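Local coordinates for MmoQ Response regulator (Methylococcus capsulatus, PDB 3LJX), which probably makes cyclic di-GMP from two GTP as a whole response regulator, of which this piece carries the all-helical HDOD domain, at residues 8-13 / 190-195; 52-57 / 66-71; 122-127 / 217-222. One frame throughout, in Å; residues are numbered along the deposited sequence.

Interaction 1. Residues 8-13 / 190-195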
ATOM      1  N   LYS A   8      18.033  -7.487   7.039  1.00 27.63           N
ATOM      2  CA  LYS A   8      16.581  -7.424   7.083  1.00 30.55           C
ATOM      3  C   LYS A   8      16.079  -5.974   7.166  1.00 30.70           C
ATOM      4  O   LYS A   8      15.658  -5.506   8.228  1.00 26.60           O
ATOM      5  CB  LYS A   8      16.036  -8.264   8.234  1.00 34.88           C
ATOM      6  CG  LYS A   8      14.535  -8.399   8.180  1.00 43.88           C
ATOM      7  CD  LYS A   8      13.960  -9.121   9.386  1.00 53.65           C
ATOM      8  CE  LYS A   8      12.438  -9.216   9.260  1.00 55.99           C
ATOM      9  NZ  LYS A   8      11.821 -10.022  10.346  1.00 57.74           N
ATOM     10  N   PRO A   9      16.143  -5.258   6.034  1.00 27.85           N
ATOM     11  CA  PRO A   9      15.726  -3.851   5.941  1.00 27.68           C
ATOM     12  C   PRO A   9      14.289  -3.685   6.414  1.00 27.80           C
ATOM     13  O   PRO A   9      13.426  -4.467   6.037  1.00 27.22           O
ATOM     14  CB  PRO A   9      15.807  -3.554   4.445  1.00 27.89           C
ATOM     15  CG  PRO A   9      16.742  -4.602   3.887  1.00 32.34           C
ATOM     16  CD  PRO A   9      16.573  -5.815   4.739  1.00 24.53           C
HETATM   17  N   MSE A  10      14.032  -2.663   7.218  1.00 28.75           N
HETATM   18  CA  MSE A  10      12.724  -2.508   7.813  1.00 28.07           C
HETATM   19  C   MSE A  10      12.499  -1.070   8.285  1.00 29.37           C
HETATM   20  O   MSE A  10      13.114  -0.630   9.255  1.00 29.03           O
HETATM   21  CB  MSE A  10      12.618  -3.488   8.977  1.00 36.33           C
HETATM   22  CG  MSE A  10      11.384  -3.354   9.792  1.00 44.96           C
HETATM   23 SE   MSE A  10       9.789  -3.864   8.838  1.00416.45          SE
HETATM   24  CE  MSE A  10       8.633  -2.608   9.742  1.00 30.64           C
ATOM     25  N   LEU A  11      11.632  -0.331   7.588  1.00 28.79           N
ATOM     26  CA  LEU A  11      11.215   1.000   8.044  1.00 29.76           C
ATOM     27  C   LEU A  11       9.724   0.981   8.305  1.00 34.21           C
ATOM     28  O   LEU A  11       8.957   0.373   7.557  1.00 32.72           O
ATOM     29  CB  LEU A  11      11.516   2.095   7.006  1.00 28.50           C
ATOM     30  CG  LEU A  11      12.967   2.537   6.820  1.00 36.23           C
ATOM     31  CD1 LEU A  11      13.751   1.447   6.078  1.00 38.44           C
ATOM     32  CD2 LEU A  11      13.053   3.873   6.086  1.00 32.90           C
ATOM     33  N   CYS A  12       9.295   1.648   9.365  1.00 33.47           N
ATOM     34  CA  CYS A  12       7.864   1.789   9.566  1.00 34.04           C
ATOM     35  C   CYS A  12       7.539   3.106  10.266  1.00 28.28           C
ATOM     36  O   CYS A  12       6.868   3.960   9.692  1.00 25.88           O
ATOM     37  CB  CYS A  12       7.280   0.575  10.303  1.00 33.10           C
ATOM     38  SG  CYS A  12       5.470   0.556  10.340  1.00 39.90           S
ATOM     39  N   ASP A  13       8.048   3.283  11.482  1.00 29.78           N
ATOM     40  CA  ASP A  13       7.756   4.493  12.238  1.00 36.65           C
ATOM     41  C   ASP A  13       8.179   5.748  11.486  1.00 29.89           C
ATOM     42  O   ASP A  13       7.549   6.787  11.615  1.00 35.85           O
ATOM     43  CB  ASP A  13       8.414   4.446  13.619  1.00 49.94           C
ATOM     44  CG  ASP A  13       7.851   3.333  14.503  1.00 64.40           C
ATOM     45  OD1 ASP A  13       6.746   2.817  14.213  1.00 66.51           O
ATOM     46  OD2 ASP A  13       8.519   2.972  15.497  1.00 72.70           O
ATOM     47  N   THR A 190       4.927  -8.542   4.930  1.00 23.32           N
ATOM     48  CA  THR A 190       5.089  -9.738   5.732  1.00 24.94           C
ATOM     49  C   THR A 190       5.356  -9.368   7.200  1.00 27.53           C
ATOM     50  O   THR A 190       4.737  -9.938   8.103  1.00 25.66           O
ATOM     51  CB  THR A 190       6.210 -10.600   5.185  1.00 25.73           C
ATOM     52  OG1 THR A 190       5.814 -11.107   3.910  1.00 27.17           O
ATOM     53  CG2 THR A 190       6.511 -11.760   6.131  1.00 22.49           C
ATOM     54  N   ASP A 191       6.245  -8.406   7.441  1.00 21.68           N
ATOM     55  CA  ASP A 191       6.484  -7.956   8.817  1.00 23.10           C
ATOM     56  C   ASP A 191       5.210  -7.414   9.455  1.00 27.47           C
ATOM     57  O   ASP A 191       5.019  -7.570  10.652  1.00 27.62           O
ATOM     58  CB  ASP A 191       7.588  -6.890   8.916  1.00 24.37           C
ATOM     59  CG  ASP A 191       8.070  -6.680  10.375  1.00 56.65           C
ATOM     60  OD1 ASP A 191       8.571  -7.666  10.984  1.00 62.03           O
ATOM     61  OD2 ASP A 191       7.957  -5.546  10.920  1.00 43.77           O
ATOM     62  N   TRP A 192       4.339  -6.783   8.662  1.00 23.52           N
ATOM     63  CA  TRP A 192       3.161  -6.121   9.226  1.00 25.51           C
ATOM     64  C   TRP A 192       1.967  -7.056   9.430  1.00 27.58           C
ATOM     65  O   TRP A 192       0.896  -6.620   9.865  1.00 27.82           O
ATOM     66  CB  TRP A 192       2.757  -4.909   8.382  1.00 24.35           C
ATOM     67  CG  TRP A 192       3.845  -3.907   8.286  1.00 20.59           C
ATOM     68  CD1 TRP A 192       5.009  -3.884   9.017  1.00 26.35           C
ATOM     69  CD2 TRP A 192       3.901  -2.787   7.405  1.00 21.88           C
ATOM     70  NE1 TRP A 192       5.779  -2.804   8.643  1.00 29.38           N
ATOM     71  CE2 TRP A 192       5.119  -2.114   7.656  1.00 28.74           C
ATOM     72  CE3 TRP A 192       3.039  -2.281   6.425  1.00 22.48           C
ATOM     73  CZ2 TRP A 192       5.495  -0.967   6.964  1.00 25.67           C
ATOM     74  CZ3 TRP A 192       3.410  -1.140   5.739  1.00 24.45           C
ATOM     75  CH2 TRP A 192       4.627  -0.493   6.012  1.00 30.19           C
ATOM     76  N   GLY A 193       2.150  -8.335   9.110  1.00 26.02           N
ATOM     77  CA  GLY A 193       1.141  -9.326   9.431  1.00 26.67           C
ATOM     78  C   GLY A 193       0.448 -10.051   8.291  1.00 30.08           C
ATOM     79  O   GLY A 193      -0.274 -11.016   8.544  1.00 31.25           O
ATOM     80  N   PHE A 194       0.651  -9.616   7.048  1.00 24.49           N
ATOM     81  CA  PHE A 194      -0.036 -10.253   5.921  1.00 23.36           C
ATOM     82  C   PHE A 194       0.471 -11.679   5.693  1.00 25.56           C
ATOM     83  O   PHE A 194       1.670 -11.925   5.667  1.00 30.34           O
ATOM     84  CB  PHE A 194       0.123  -9.421   4.639  1.00 24.47           C
ATOM     85  CG  PHE A 194      -0.752  -8.191   4.597  1.00 27.93           C
ATOM     86  CD1 PHE A 194      -2.039  -8.256   4.074  1.00 27.65           C
ATOM     87  CD2 PHE A 194      -0.291  -6.970   5.075  1.00 25.27           C
ATOM     88  CE1 PHE A 194      -2.845  -7.129   4.028  1.00 26.52           C
ATOM     89  CE2 PHE A 194      -1.094  -5.841   5.039  1.00 25.33           C
ATOM     90  CZ  PHE A 194      -2.379  -5.924   4.514  1.00 24.00           C
ATOM     91  N   PRO A 195      -0.441 -12.633   5.527  1.00 26.99           N
ATOM     92  CA  PRO A 195       0.026 -13.999   5.250  1.00 29.32           C
ATOM     93  C   PRO A 195       0.545 -14.140   3.816  1.00 28.44           C
ATOM     94  O   PRO A 195       0.211 -13.335   2.942  1.00 26.49           O
ATOM     95  CB  PRO A 195      -1.237 -14.844   5.460  1.00 30.89           C
ATOM     96  CG  PRO A 195      -2.371 -13.918   5.108  1.00 28.63           C
ATOM     97  CD  PRO A 195      -1.912 -12.531   5.551  1.00 28.20           C
TER
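Met10, built as selenomethionine, reaches both the carboxylate of Asp191 and the indole of Trp192 with its end. Its CG stands anti to the backbone N (chi1 174°), and further bends down the chain bring the methyl CE to the edge of the indole, close to the ring plane and beside NE1. The selenium makes an oblique Met-aromatic contact, SE lying 5.2 Å from the centroid of the five-membered ring and 64° off its normal. This side chain is poorly ordered, so its shortest approaches are doubtful. NE1, buried here, has no hydrogen-bond partner in the model.

Cys12 gives the second sulfur-aromatic contact: SG also approaches obliquely, 42° off the normal of the five-membered ring, and comes to 3.7 Å from Trp192 CZ2. The carbonyl O of Leu11 sits in the ring plane at the edge, 3.8 Å from that same CZ2. Asp191 crosses Met10 at about a right angle. Lys8, fully extended, also crosses Asp191, its NZ stopping 4.1 Å from Asp191 OD1, which is beyond a salt bridge.

Trp192 follows the last turn of helix 181-191, which closes in a Schellman motif at Gly193. The contact thus joins the N-terminal loop to that helix end, with Arg55 of helix 47-58 touching both Cys12 and Trp192, and helix 144-152 meeting Leu11 and Trp192.

Interaction 2. Residues 52-57 / 66-71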
ATOM      1  N   ARG A  52       1.868   1.269  10.281  1.00 23.32           N
ATOM      2  CA  ARG A  52       2.231   1.283  11.704  0.50 23.49           C
ATOM      3  C   ARG A  52       1.139   0.644  12.535  1.00 22.87           C
ATOM      4  O   ARG A  52       1.406  -0.156  13.422  1.00 20.29           O
ATOM      5  CB  ARG A  52       2.430   2.715  12.220  0.50 25.59           C
ATOM      6  CG  ARG A  52       3.798   3.332  11.984  0.50 29.76           C
ATOM      7  CD  ARG A  52       3.944   4.665  12.759  0.50 31.57           C
ATOM      8  NE  ARG A  52       4.242   4.459  14.181  0.50 35.41           N
ATOM      9  CZ  ARG A  52       4.524   5.437  15.040  0.50 37.03           C
ATOM     10  NH1 ARG A  52       4.544   6.702  14.633  0.50 39.73           N
ATOM     11  NH2 ARG A  52       4.788   5.152  16.309  0.50 31.83           N
ATOM     12  N   ILE A  53      -0.103   1.023  12.241  1.00 20.59           N
ATOM     13  CA  ILE A  53      -1.252   0.498  12.969  1.00 20.72           C
ATOM     14  C   ILE A  53      -1.408  -1.011  12.779  1.00 21.14           C
ATOM     15  O   ILE A  53      -1.585  -1.739  13.747  1.00 23.87           O
ATOM     16  CB  ILE A  53      -2.547   1.256  12.598  1.00 21.52           C
ATOM     17  CG1 ILE A  53      -2.475   2.674  13.174  1.00 22.55           C
ATOM     18  CG2 ILE A  53      -3.782   0.518  13.141  1.00 14.97           C
ATOM     19  CD1 ILE A  53      -3.435   3.648  12.547  1.00 22.49           C
ATOM     20  N   LEU A  54      -1.317  -1.484  11.542  1.00 23.16           N
ATOM     21  CA  LEU A  54      -1.425  -2.918  11.281  1.00 24.10           C
ATOM     22  C   LEU A  54      -0.316  -3.656  12.008  1.00 21.86           C
ATOM     23  O   LEU A  54      -0.522  -4.721  12.583  1.00 23.19           O
ATOM     24  CB  LEU A  54      -1.320  -3.210   9.782  1.00 21.56           C
ATOM     25  CG  LEU A  54      -2.494  -2.759   8.921  1.00 26.32           C
ATOM     26  CD1 LEU A  54      -2.270  -3.182   7.474  1.00 29.18           C
ATOM     27  CD2 LEU A  54      -3.822  -3.301   9.469  1.00 25.59           C
ATOM     28  N   ARG A  55       0.867  -3.075  11.976  1.00 15.42           N
ATOM     29  CA  ARG A  55       2.023  -3.716  12.565  1.00 20.71           C
ATOM     30  C   ARG A  55       1.879  -3.822  14.086  1.00 24.12           C
ATOM     31  O   ARG A  55       2.237  -4.839  14.706  1.00 18.73           O
ATOM     32  CB  ARG A  55       3.257  -2.908  12.214  1.00 24.31           C
ATOM     33  CG  ARG A  55       4.500  -3.355  12.923  1.00 34.98           C
ATOM     34  CD  ARG A  55       5.694  -2.664  12.319  1.00 46.03           C
ATOM     35  NE  ARG A  55       6.826  -2.700  13.224  1.00 60.78           N
ATOM     36  CZ  ARG A  55       7.213  -1.671  13.966  1.00 69.13           C
ATOM     37  NH1 ARG A  55       6.560  -0.513  13.897  1.00 67.02           N
ATOM     38  NH2 ARG A  55       8.260  -1.805  14.768  1.00 73.37           N
ATOM     39  N   PHE A  56       1.362  -2.757  14.683  1.00 24.11           N
ATOM     40  CA  PHE A  56       1.118  -2.751  16.113  1.00 27.88           C
ATOM     41  C   PHE A  56       0.085  -3.831  16.430  1.00 26.67           C
ATOM     42  O   PHE A  56       0.285  -4.649  17.329  1.00 22.94           O
ATOM     43  CB  PHE A  56       0.627  -1.366  16.556  1.00 25.62           C
ATOM     44  CG  PHE A  56       0.121  -1.316  17.972  1.00 25.18           C
ATOM     45  CD1 PHE A  56      -1.242  -1.303  18.237  1.00 25.09           C
ATOM     46  CD2 PHE A  56       1.008  -1.257  19.040  1.00 29.68           C
ATOM     47  CE1 PHE A  56      -1.716  -1.242  19.544  1.00 24.01           C
ATOM     48  CE2 PHE A  56       0.539  -1.197  20.356  1.00 29.39           C
ATOM     49  CZ  PHE A  56      -0.823  -1.194  20.604  1.00 23.67           C
ATOM     50  N   ALA A  57      -1.004  -3.843  15.662  1.00 19.49           N
ATOM     51  CA  ALA A  57      -2.137  -4.731  15.942  1.00 21.90           C
ATOM     52  C   ALA A  57      -1.782  -6.177  15.689  1.00 25.76           C
ATOM     53  O   ALA A  57      -2.411  -7.069  16.248  1.00 25.04           O
ATOM     54  CB  ALA A  57      -3.358  -4.345  15.083  1.00 21.66           C
ATOM     55  N   ARG A  66      -5.829 -13.253  16.004  1.00 55.28           N
ATOM     56  CA  ARG A  66      -5.731 -13.319  14.535  1.00 48.91           C
ATOM     57  C   ARG A  66      -5.285 -11.970  13.977  1.00 35.26           C
ATOM     58  O   ARG A  66      -5.581 -10.921  14.551  1.00 31.40           O
ATOM     59  CB  ARG A  66      -7.057 -13.714  13.895  1.00 49.57           C
ATOM     60  CG  ARG A  66      -7.901 -14.651  14.731  1.00 55.53           C
ATOM     61  CD  ARG A  66      -8.561 -15.681  13.852  1.00 54.53           C
ATOM     62  NE  ARG A  66      -7.559 -16.582  13.311  1.00 55.02           N
ATOM     63  CZ  ARG A  66      -7.124 -16.575  12.055  1.00 51.71           C
ATOM     64  NH1 ARG A  66      -7.610 -15.720  11.171  1.00 46.67           N
ATOM     65  NH2 ARG A  66      -6.201 -17.446  11.688  1.00 53.83           N
ATOM     66  N   PRO A  67      -4.572 -11.990  12.855  1.00 35.57           N
ATOM     67  CA  PRO A  67      -4.091 -10.726  12.282  1.00 37.71           C
ATOM     68  C   PRO A  67      -5.235  -9.918  11.669  1.00 35.48           C
ATOM     69  O   PRO A  67      -6.289 -10.485  11.357  1.00 31.85           O
ATOM     70  CB  PRO A  67      -3.133 -11.192  11.190  1.00 40.06           C
ATOM     71  CG  PRO A  67      -3.733 -12.523  10.747  1.00 41.26           C
ATOM     72  CD  PRO A  67      -4.210 -13.155  12.029  1.00 39.50           C
ATOM     73  N   VAL A  68      -5.029  -8.606  11.529  1.00 30.87           N
ATOM     74  CA  VAL A  68      -5.991  -7.717  10.882  1.00 28.25           C
ATOM     75  C   VAL A  68      -5.346  -7.093   9.653  1.00 27.66           C
ATOM     76  O   VAL A  68      -4.114  -7.057   9.536  1.00 27.39           O
ATOM     77  CB  VAL A  68      -6.494  -6.580  11.834  1.00 28.65           C
ATOM     78  CG1 VAL A  68      -7.257  -7.155  13.005  1.00 26.95           C
ATOM     79  CG2 VAL A  68      -5.342  -5.722  12.316  1.00 19.05           C
ATOM     80  N   ALA A  69      -6.185  -6.594   8.751  1.00 24.55           N
ATOM     81  CA  ALA A  69      -5.736  -6.054   7.479  1.00 20.71           C
ATOM     82  C   ALA A  69      -6.578  -4.842   7.083  1.00 26.06           C
ATOM     83  O   ALA A  69      -6.747  -4.548   5.900  1.00 31.82           O
ATOM     84  CB  ALA A  69      -5.801  -7.136   6.391  1.00 18.24           C
ATOM     85  N   SER A  70      -7.117  -4.150   8.078  1.00 25.98           N
ATOM     86  CA  SER A  70      -7.748  -2.858   7.845  1.00 27.68           C
ATOM     87  C   SER A  70      -7.718  -2.025   9.131  1.00 27.31           C
ATOM     88  O   SER A  70      -7.732  -2.570  10.246  1.00 23.92           O
ATOM     89  CB  SER A  70      -9.190  -3.050   7.400  1.00 28.64           C
ATOM     90  OG  SER A  70      -9.940  -3.624   8.455  1.00 31.45           O
ATOM     91  N   VAL A  71      -7.689  -0.703   8.988  1.00 25.85           N
ATOM     92  CA  VAL A  71      -7.676   0.143  10.168  1.00 28.08           C
ATOM     93  C   VAL A  71      -8.901  -0.139  11.043  1.00 32.48           C
ATOM     94  O   VAL A  71      -8.786  -0.222  12.267  1.00 30.57           O
ATOM     95  CB  VAL A  71      -7.614   1.618   9.800  1.00 27.44           C
ATOM     96  CG1 VAL A  71      -7.408   2.472  11.052  1.00 23.07           C
ATOM     97  CG2 VAL A  71      -6.488   1.849   8.794  1.00 29.66           C
TER
HETATM   98  O   HOH W   1      -3.506  -9.850  15.720  1.00 29.92           O
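Leu54 pushes one methyl, CD2, against the backbone of the 66-71 loop, and this is where the two segments pack tightly. CD2 lies 3.7 Å from Ser70 N and 3.8 Å from Val68 O, with Ala69 CA also in contact, so a single branch of the leucine covers three consecutive residues of the loop.

Val68 answers from the loop with its CG2 branch, which touches two side chains one helical turn apart: Ala57 CB at 3.7 Å and Leu54 CD2 at 4.0 Å. With CG1 anti to the carbonyl carbon (chi1 -64°), CG2 takes the crowded position between backbone N and carbonyl carbon. The small Ala57 lets the valine come in close to the helix.

Elsewhere the fit is looser. Ile53 CD1 and Val71 CG1 meet only at 4.4 Å, although both residues are buried and Ile43 of helix 36-43 packs on each. No direct hydrogen bond joins the segments. Toward the exposed Arg66 and Pro67 a water links the two backbones, donating to Ala57 O at 3.0 Å and to Arg66 O at 2.6 Å.

Asn58 OD1 accepts a bond from Val68 N, and Thr137 of helix 132-141 bonds to Ala69 O through its hydroxyl. Ser70 OG, bonded to Asp73 OD2, also caps a backbone N at the start of helix 71-78. The whole is a helix-loop-helix connection inside the all-helical HDOD domain: the loop folds back on helix 47-58 and leads into an N-capped helix 71-78.

Interaction 3. Residues 122-127 / 217-222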
ATOM      1  N   SER A 122     -13.364  -1.525  -5.073  1.00 28.91           N
ATOM      2  CA  SER A 122     -14.534  -1.636  -5.973  1.00 31.25           C
ATOM      3  C   SER A 122     -14.563  -2.948  -6.732  1.00 30.52           C
ATOM      4  O   SER A 122     -15.579  -3.635  -6.776  1.00 31.35           O
ATOM      5  CB  SER A 122     -14.592  -0.495  -6.992  1.00 37.20           C
ATOM      6  OG  SER A 122     -15.069   0.688  -6.393  1.00 47.96           O
ATOM      7  N   ILE A 123     -13.448  -3.271  -7.369  1.00 30.55           N
ATOM      8  CA  ILE A 123     -13.329  -4.539  -8.062  1.00 30.82           C
ATOM      9  C   ILE A 123     -13.699  -5.711  -7.143  1.00 33.16           C
ATOM     10  O   ILE A 123     -14.601  -6.487  -7.457  1.00 32.87           O
ATOM     11  CB  ILE A 123     -11.918  -4.721  -8.630  1.00 25.79           C
ATOM     12  CG1 ILE A 123     -11.681  -3.689  -9.737  1.00 24.32           C
ATOM     13  CG2 ILE A 123     -11.730  -6.144  -9.131  1.00 26.89           C
ATOM     14  CD1 ILE A 123     -10.222  -3.515 -10.144  1.00 21.45           C
ATOM     15  N   THR A 124     -13.039  -5.829  -5.993  1.00 29.29           N
ATOM     16  CA  THR A 124     -13.306  -6.984  -5.134  1.00 27.95           C
ATOM     17  C   THR A 124     -14.719  -6.958  -4.546  1.00 30.53           C
ATOM     18  O   THR A 124     -15.275  -8.010  -4.218  1.00 34.01           O
ATOM     19  CB  THR A 124     -12.276  -7.098  -4.015  1.00 27.54           C
ATOM     20  OG1 THR A 124     -12.318  -5.909  -3.213  1.00 25.39           O
ATOM     21  CG2 THR A 124     -10.863  -7.276  -4.614  1.00 21.90           C
ATOM     22  N   ALA A 125     -15.298  -5.760  -4.443  1.00 29.07           N
ATOM     23  CA  ALA A 125     -16.651  -5.577  -3.902  1.00 27.48           C
ATOM     24  C   ALA A 125     -17.700  -6.241  -4.772  1.00 28.74           C
ATOM     25  O   ALA A 125     -18.782  -6.594  -4.312  1.00 30.75           O
ATOM     26  CB  ALA A 125     -16.977  -4.091  -3.735  1.00 25.94           C
ATOM     27  N   GLN A 126     -17.380  -6.415  -6.038  1.00 27.89           N
ATOM     28  CA  GLN A 126     -18.321  -7.054  -6.928  1.00 33.02           C
ATOM     29  C   GLN A 126     -17.894  -8.484  -7.212  1.00 32.79           C
ATOM     30  O   GLN A 126     -18.404  -9.106  -8.121  1.00 34.22           O
ATOM     31  CB  GLN A 126     -18.499  -6.235  -8.223  1.00 35.24           C
ATOM     32  CG  GLN A 126     -17.234  -6.072  -9.055  1.00 48.67           C
ATOM     33  CD  GLN A 126     -17.341  -4.967 -10.121  1.00 62.47           C
ATOM     34  OE1 GLN A 126     -16.820  -3.857  -9.939  1.00 67.41           O
ATOM     35  NE2 GLN A 126     -18.010  -5.276 -11.240  1.00 62.06           N
ATOM     36  N   ALA A 127     -16.949  -8.999  -6.432  1.00 27.90           N
ATOM     37  CA  ALA A 127     -16.497 -10.375  -6.606  1.00 28.41           C
ATOM     38  C   ALA A 127     -16.525 -11.144  -5.287  1.00 29.49           C
ATOM     39  O   ALA A 127     -17.039 -10.649  -4.284  1.00 29.35           O
ATOM     40  CB  ALA A 127     -15.107 -10.418  -7.232  1.00 28.18           C
ATOM     41  N   GLY A 217      -4.590 -16.709  -8.339  1.00 25.98           N
ATOM     42  CA  GLY A 217      -4.540 -16.187  -9.695  1.00 24.72           C
ATOM     43  C   GLY A 217      -5.614 -15.138  -9.913  1.00 26.52           C
ATOM     44  O   GLY A 217      -5.376 -14.105 -10.545  1.00 24.14           O
ATOM     45  N   ARG A 218      -6.801 -15.381  -9.365  1.00 26.41           N
ATOM     46  CA  ARG A 218      -7.910 -14.460  -9.588  1.00 27.32           C
ATOM     47  C   ARG A 218      -7.671 -13.149  -8.847  1.00 28.57           C
ATOM     48  O   ARG A 218      -7.892 -12.055  -9.389  1.00 26.57           O
ATOM     49  CB  ARG A 218      -9.240 -15.082  -9.177  1.00 26.30           C
ATOM     50  CG  ARG A 218     -10.446 -14.286  -9.638  1.00 35.90           C
ATOM     51  CD  ARG A 218     -11.722 -14.939  -9.162  1.00 49.83           C
ATOM     52  NE  ARG A 218     -12.377 -15.657 -10.240  1.00 66.62           N
ATOM     53  CZ  ARG A 218     -13.467 -15.217 -10.857  1.00 82.44           C
ATOM     54  NH1 ARG A 218     -14.021 -14.070 -10.477  1.00 85.75           N
ATOM     55  NH2 ARG A 218     -14.005 -15.924 -11.844  1.00 88.37           N
ATOM     56  N   PHE A 219      -7.190 -13.252  -7.616  1.00 22.96           N
ATOM     57  CA  PHE A 219      -6.882 -12.056  -6.851  1.00 24.93           C
ATOM     58  C   PHE A 219      -5.733 -11.307  -7.539  1.00 23.79           C
ATOM     59  O   PHE A 219      -5.771 -10.081  -7.655  1.00 21.24           O
ATOM     60  CB  PHE A 219      -6.543 -12.429  -5.404  1.00 27.39           C
ATOM     61  CG  PHE A 219      -6.375 -11.252  -4.486  1.00 26.04           C
ATOM     62  CD1 PHE A 219      -7.137 -10.112  -4.646  1.00 24.78           C
ATOM     63  CD2 PHE A 219      -5.469 -11.306  -3.434  1.00 30.05           C
ATOM     64  CE1 PHE A 219      -6.980  -9.025  -3.790  1.00 25.90           C
ATOM     65  CE2 PHE A 219      -5.309 -10.229  -2.572  1.00 31.36           C
ATOM     66  CZ  PHE A 219      -6.073  -9.084  -2.751  1.00 30.05           C
ATOM     67  N   ALA A 220      -4.732 -12.040  -8.027  1.00 18.64           N
ATOM     68  CA  ALA A 220      -3.638 -11.406  -8.757  1.00 23.13           C
ATOM     69  C   ALA A 220      -4.170 -10.601  -9.957  1.00 23.82           C
ATOM     70  O   ALA A 220      -3.763  -9.458 -10.184  1.00 23.42           O
ATOM     71  CB  ALA A 220      -2.595 -12.448  -9.212  1.00 19.36           C
ATOM     72  N   ARG A 221      -5.077 -11.190 -10.725  1.00 18.20           N
ATOM     73  CA  ARG A 221      -5.637 -10.481 -11.876  1.00 19.93           C
ATOM     74  C   ARG A 221      -6.424  -9.249 -11.415  1.00 25.36           C
ATOM     75  O   ARG A 221      -6.440  -8.226 -12.100  1.00 27.52           O
ATOM     76  CB  ARG A 221      -6.503 -11.402 -12.733  1.00 19.48           C
ATOM     77  CG  ARG A 221      -5.688 -12.349 -13.628  1.00 23.63           C
ATOM     78  CD  ARG A 221      -6.570 -13.230 -14.533  1.00 24.08           C
ATOM     79  NE  ARG A 221      -7.170 -14.332 -13.784  1.00 27.21           N
ATOM     80  CZ  ARG A 221      -6.527 -15.457 -13.487  1.00 27.49           C
ATOM     81  NH1 ARG A 221      -5.265 -15.632 -13.881  1.00 21.66           N
ATOM     82  NH2 ARG A 221      -7.135 -16.408 -12.788  1.00 28.66           N
ATOM     83  N   GLN A 222      -7.035  -9.323 -10.235  1.00 24.31           N
ATOM     84  CA  GLN A 222      -7.764  -8.172  -9.699  1.00 24.56           C
ATOM     85  C   GLN A 222      -6.824  -7.052  -9.293  1.00 23.78           C
ATOM     86  O   GLN A 222      -7.121  -5.861  -9.499  1.00 29.72           O
ATOM     87  CB  GLN A 222      -8.632  -8.575  -8.522  1.00 24.31           C
ATOM     88  CG  GLN A 222      -9.817  -9.492  -8.888  1.00 21.48           C
ATOM     89  CD  GLN A 222     -10.484 -10.068  -7.637  1.00 22.39           C
ATOM     90  OE1 GLN A 222      -9.808 -10.359  -6.634  1.00 21.21           O
ATOM     91  NE2 GLN A 222     -11.807 -10.233  -7.689  1.00 20.47           N
TER
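Helix-to-helix packing in this all-helical chain brings Ile123 and Thr124, near the C-terminal end of helix 106-125, against Gln222 on helix 214-233. Gln222 carries nearly the whole contact, touching three residues of the other segment with successive parts of its side chain. Its CG lies anti to the carbonyl carbon (chi1 -68°), and the extended chain beyond reaches toward Ala127.

The aliphatic part meets Ile123: the two side chains slide past each other in opposite directions, with Ile123 CG2 3.9 Å from Gln222 CG. Ile123 CD1 also lies 3.9 Å from the backbone O of Gln222. Thr124 crosses the glutamine obliquely and offers its methyl, CG2 standing 3.8 Å from Gln222 OE1. That methyl also comes to 4.3 Å from Phe219 CE1, a looser, oblique approach to the ring. The threonine's hydroxyl is turned elsewhere: OG1 sits between the backbone N and the carbonyl carbon (chi1 60°) and bonds to the carbonyl oxygens of Leu120 and Gln121 in its own helix.

The amide of Gln222 is buried but not idle, since OE1 is hydrogen-bonded to Thr129 OG1 and NE2 too has a hydrogen-bond partner just beyond the segments. An alanine in place of Gln222 would probably leave that hydroxyl without its mate and open a gap beside Ile123 CG2 and the methyls of Thr124 and Ala127. Around the contact, Leu261 packs on Ile123, Cys254 of helix 245-254 on Gln222, and Pro132 and Ala135 of helix 132-141 on Thr124.

Past the helix end, Ala127 N bonds to Thr124 O at 2.9 Å, and the Ala127 methyl is directed at the glutamine amide, with CB just 3.3 Å from Gln222 NE2.

Overall arrangement
Interactions 1 and 2 adjoin, their centres 11 Å apart, and interaction 2 is nested within the chain loop that interaction 1 closes. Helix 47-58 is shared: Trp192 CD1 packs on Arg55 CD at 3.6 Å and, less certainly as Arg52 has two conformers, Arg52 NE salt-bridges Asp13 OD1 at 3.0 Å. Interaction 3 stands apart, its centre 24 Å from that of interaction 1 and 22 Å from that of interaction 2, with nearest atoms about 8 and 9 Å away. Helix 132-141 spans part of that distance, touching Leu54 as well as Thr124 and Phe219. No ligand marks a site here; cyclase activity would be expected of the GGDEF domain of the full-length protein.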